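Local coordinates for protein transcription elongation factor SPT6 (Candida glabrata, PDB 3PJP) that binds the phosphorylated C-terminal repeat domain of RNA polymerase II through this tandem SH2 domain and probably acts as a histone chaperone during transcription elongation, at residues E22-L25 / R26-R30; N186-K189 / T190-S194. All coordinates share one frame; numbering follows the deposited sequence.

Contact 1. Residues E22-L25 / R26-R30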
# COMPACT_ATOMS: atom_id res chain seq x y z
N GLU A 22 -1.90 -7.20 -15.41
CA GLU A 22 -3.19 -7.03 -14.75
C GLU A 22 -4.22 -8.01 -15.31
O GLU A 22 -4.97 -8.64 -14.57
CB GLU A 22 -3.69 -5.59 -14.89
CG GLU A 22 -2.77 -4.55 -14.28
CD GLU A 22 -3.40 -3.18 -14.24
OE1 GLU A 22 -4.51 -3.03 -14.79
OE2 GLU A 22 -2.80 -2.25 -13.65
N ASP A 23 -4.25 -8.15 -16.63
CA ASP A 23 -5.16 -9.11 -17.24
C ASP A 23 -4.86 -10.53 -16.77
O ASP A 23 -5.78 -11.31 -16.51
CB ASP A 23 -5.12 -9.03 -18.77
CG ASP A 23 -5.80 -7.78 -19.30
OD1 ASP A 23 -6.54 -7.13 -18.53
OD2 ASP A 23 -5.61 -7.46 -20.49
N TYR A 24 -3.58 -10.86 -16.63
CA TYR A 24 -3.20 -12.19 -16.17
C TYR A 24 -3.62 -12.44 -14.72
O TYR A 24 -4.09 -13.53 -14.39
CB TYR A 24 -1.68 -12.40 -16.34
CG TYR A 24 -1.15 -13.71 -15.83
CD1 TYR A 24 -1.15 -14.85 -16.64
CD2 TYR A 24 -0.60 -13.82 -14.56
CE1 TYR A 24 -0.64 -16.05 -16.18
CE2 TYR A 24 -0.10 -15.02 -14.08
CZ TYR A 24 -0.12 -16.14 -14.90
OH TYR A 24 0.38 -17.33 -14.45
N LEU A 25 -3.49 -11.43 -13.86
CA LEU A 25 -3.82 -11.60 -12.46
C LEU A 25 -5.28 -11.36 -12.11
O LEU A 25 -5.69 -11.61 -10.97
CB LEU A 25 -2.98 -10.65 -11.60
CG LEU A 25 -1.47 -10.85 -11.56
CD1 LEU A 25 -0.84 -9.64 -10.85
CD2 LEU A 25 -1.14 -12.15 -10.85
N ARG A 26 -6.07 -10.88 -13.06
CA ARG A 26 -7.42 -10.42 -12.74
C ARG A 26 -8.28 -11.47 -12.03
O ARG A 26 -9.08 -11.14 -11.17
CB ARG A 26 -8.15 -9.89 -13.97
CG ARG A 26 -9.45 -9.18 -13.62
CD ARG A 26 -10.08 -8.55 -14.84
NE ARG A 26 -9.08 -7.88 -15.67
CZ ARG A 26 -8.61 -6.66 -15.43
NH1 ARG A 26 -9.06 -5.96 -14.39
NH2 ARG A 26 -7.71 -6.13 -16.25
N SER A 27 -8.10 -12.74 -12.39
CA SER A 27 -8.90 -13.81 -11.81
C SER A 27 -8.22 -14.48 -10.62
O SER A 27 -8.77 -15.40 -10.02
CB SER A 27 -9.21 -14.86 -12.88
OG SER A 27 -8.04 -15.59 -13.20
N LYS A 28 -7.03 -14.01 -10.27
CA LYS A 28 -6.30 -14.57 -9.13
C LYS A 28 -6.77 -13.96 -7.81
O LYS A 28 -7.79 -13.28 -7.76
CB LYS A 28 -4.79 -14.37 -9.32
CG LYS A 28 -4.23 -15.01 -10.60
CD LYS A 28 -4.37 -16.53 -10.57
CE LYS A 28 -3.74 -17.17 -11.80
NZ LYS A 28 -2.28 -16.91 -11.91
N GLU A 29 -6.04 -14.22 -6.73
CA GLU A 29 -6.42 -13.75 -5.41
C GLU A 29 -5.49 -12.65 -4.91
O GLU A 29 -4.42 -12.42 -5.47
CB GLU A 29 -6.43 -14.90 -4.41
CG GLU A 29 -7.42 -16.00 -4.74
CD GLU A 29 -8.86 -15.53 -4.67
OE1 GLU A 29 -9.25 -14.96 -3.63
OE2 GLU A 29 -9.60 -15.73 -5.66
N ARG A 30 -5.92 -11.96 -3.85
CA ARG A 30 -5.08 -10.95 -3.21
C ARG A 30 -3.71 -11.55 -2.88
O ARG A 30 -3.62 -12.63 -2.30
CB ARG A 30 -5.72 -10.44 -1.92
CG ARG A 30 -4.81 -9.53 -1.13
CD ARG A 30 -5.46 -9.01 0.15
NE ARG A 30 -6.54 -8.06 -0.13
CZ ARG A 30 -7.26 -7.46 0.82
NH1 ARG A 30 -7.03 -7.70 2.10
NH2 ARG A 30 -8.21 -6.61 0.48
O HOH W 1 -6.84 -3.65 -15.72
O HOH W 2 -7.08 -13.27 -15.19
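The guanidinium of R26 has D23 at its edge and the carbonyl oxygen of E22 over one face, 3.9 Å above the plane and shifted toward the rim. D23 OD1 takes R26 NH2 at 2.8 Å with an N-H...O angle of 163°, a salt bridge that runs nearly along the C-O axis of the carboxylate and lies in the guanidinium plane. Water 1 lies in that plane too, on the NH1 side of NH2, accepting from R26 NH2 and donating to E22 OE1 at 2.6 Å, linking two opposite charges that do not touch, while E22 OE2 bonds to H58. The two side chains of the bridge run side by side, although carboxylate and guanidinium planes are turned 59° apart. R26 gets there by bending at chi3 (-43°), which folds the guanidinium back beside the helix. The Y24 ring is met obliquely by the ammonium of K28, with K28 NZ 3.6 Å from Y24 CE2. Between these pairs the chain leaves the helix in a type I turn from L25 to K28, closed by K28 N to L25 O at 2.8 Å; water 2 bridges D23 O and S27 N. In the first SH2 fold this is the end of helix 18-25, before strand 33-37. E22, L25 and R26 pack on F56 of strand 55-64, R26 NH1 forms a salt bridge with D54, and Y24 meets the rings of F14 and F16.

Contact 2. Residues N186-K189 / T190-S194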
# COMPACT_ATOMS: atom_id res chain seq x y z
N ASN A 186 -2.68 5.23 17.02
CA ASN A 186 -2.09 6.07 18.05
C ASN A 186 -1.39 7.30 17.46
O ASN A 186 -1.48 8.39 18.00
CB ASN A 186 -1.12 5.27 18.93
CG ASN A 186 -1.83 4.26 19.82
OD1 ASN A 186 -3.03 4.36 20.06
ND2 ASN A 186 -1.08 3.28 20.33
N GLY A 187 -0.69 7.11 16.35
CA GLY A 187 -0.01 8.20 15.68
C GLY A 187 -0.98 9.22 15.10
O GLY A 187 -0.75 10.43 15.19
N PHE A 188 -2.06 8.73 14.50
CA PHE A 188 -3.16 9.58 14.05
C PHE A 188 -3.68 10.44 15.21
O PHE A 188 -3.82 11.66 15.07
CB PHE A 188 -4.27 8.71 13.45
CG PHE A 188 -5.62 9.37 13.38
CD1 PHE A 188 -5.80 10.51 12.62
CD2 PHE A 188 -6.70 8.83 14.05
CE1 PHE A 188 -7.04 11.11 12.54
CE2 PHE A 188 -7.95 9.43 13.98
CZ PHE A 188 -8.12 10.56 13.23
N LYS A 189 -3.96 9.81 16.34
CA LYS A 189 -4.51 10.56 17.48
C LYS A 189 -3.55 11.63 17.98
O LYS A 189 -3.97 12.71 18.39
CB LYS A 189 -4.95 9.61 18.60
CG LYS A 189 -6.12 8.72 18.20
CD LYS A 189 -6.47 7.72 19.29
CE LYS A 189 -7.58 6.78 18.82
NZ LYS A 189 -7.92 5.75 19.83
N THR A 190 -2.25 11.34 17.90
CA THR A 190 -1.22 12.30 18.32
C THR A 190 -1.18 13.49 17.36
O THR A 190 -1.05 14.65 17.77
CB THR A 190 0.15 11.59 18.44
OG1 THR A 190 0.11 10.67 19.54
CG2 THR A 190 1.27 12.58 18.66
N LEU A 191 -1.33 13.20 16.07
CA LEU A 191 -1.32 14.22 15.03
C LEU A 191 -2.56 15.11 15.07
O LEU A 191 -2.59 16.15 14.42
CB LEU A 191 -1.18 13.56 13.65
CG LEU A 191 0.21 12.97 13.39
CD1 LEU A 191 0.20 12.07 12.17
CD2 LEU A 191 1.25 14.08 13.25
N LEU A 192 -3.59 14.70 15.81
CA LEU A 192 -4.76 15.57 15.98
C LEU A 192 -4.53 16.65 17.03
O LEU A 192 -5.27 17.62 17.09
CB LEU A 192 -6.01 14.77 16.35
CG LEU A 192 -6.50 13.79 15.28
CD1 LEU A 192 -7.72 13.05 15.78
CD2 LEU A 192 -6.80 14.52 13.98
N LYS A 193 -3.52 16.48 17.86
CA LYS A 193 -3.22 17.42 18.92
C LYS A 193 -2.28 18.49 18.40
O LYS A 193 -1.52 18.25 17.47
CB LYS A 193 -2.54 16.70 20.08
CG LYS A 193 -3.39 15.67 20.80
CD LYS A 193 -2.56 15.01 21.90
CE LYS A 193 -3.40 14.17 22.84
NZ LYS A 193 -2.67 13.91 24.11
N SER A 194 -2.33 19.68 18.99
CA SER A 194 -1.32 20.69 18.67
C SER A 194 0.05 20.15 19.05
O SER A 194 0.18 19.37 20.00
CB SER A 194 -1.60 22.00 19.42
OG SER A 194 -1.57 21.81 20.82
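F188 has CG anti to its own nitrogen (chi1 160°), whereas in L192, one turn further on, CG is anti to the carbonyl carbon (chi1 -65°). Together these torsions bring the ring and the isobutyl group across one another at an oblique angle. Methyl CD1 of L192 comes down over one face of the ring, 4.0 Å from the F188 centroid and 29° off the normal, a CH-pi contact whose closest approach is 3.6 Å, between L192 CD1 and F188 CZ. The other methyl, L192 CD2, lies out beyond the ring's rim and meets F188 CE1 at 3.7 Å. L191 turns elsewhere: its CG lies 3.3 Å from G187 O, the same carbonyl that accepts the L191 N-H at 3.0 Å in a regular helical bond. T190 N likewise bonds to N186 O, at 3.1 Å. At L192 the pattern slackens, since its N-H is shared weakly between F188 O and K189 O, and K193 N then reaches back to T190 O. The contact thus spans the end of helix 181-191 in the second SH2 fold. Y135 and the edge-to-face partner F151 join the F188 ring, and W162 of strand 159-166 touches both L191 and L192. Chemically, the side-chain contact is apolar: one methyl over an aromatic face and the other at its rim, held by dispersion and shape, with backbone bonds supplying the polar part. No charged group takes part in the F188-L192 pairing, although the exposed K189 lies between the two in sequence and K193 follows.

From the N terminus, the chain reaches contact 1 first, where helix 18-25 ends and turns toward strand 33-37 of the first sheet. It then runs through the rest of that sheet, helix 86-105, strand 110-111, helix 115-128 and the remaining strands of the second sheet before helix 181-191 and contact 2. Each contact closes only a turn or so of chain; the two follow in series, neither nesting nor crossing. The centres of contacts 1 and 2 are about 37 Å apart, their nearest atoms about 20 Å, on opposite sides of the chain's centre. At contact 1 a helix end packs on strand 55-64 of one SH2 fold; at contact 2 another lies against strands 146-152 and 159-166 of its partner.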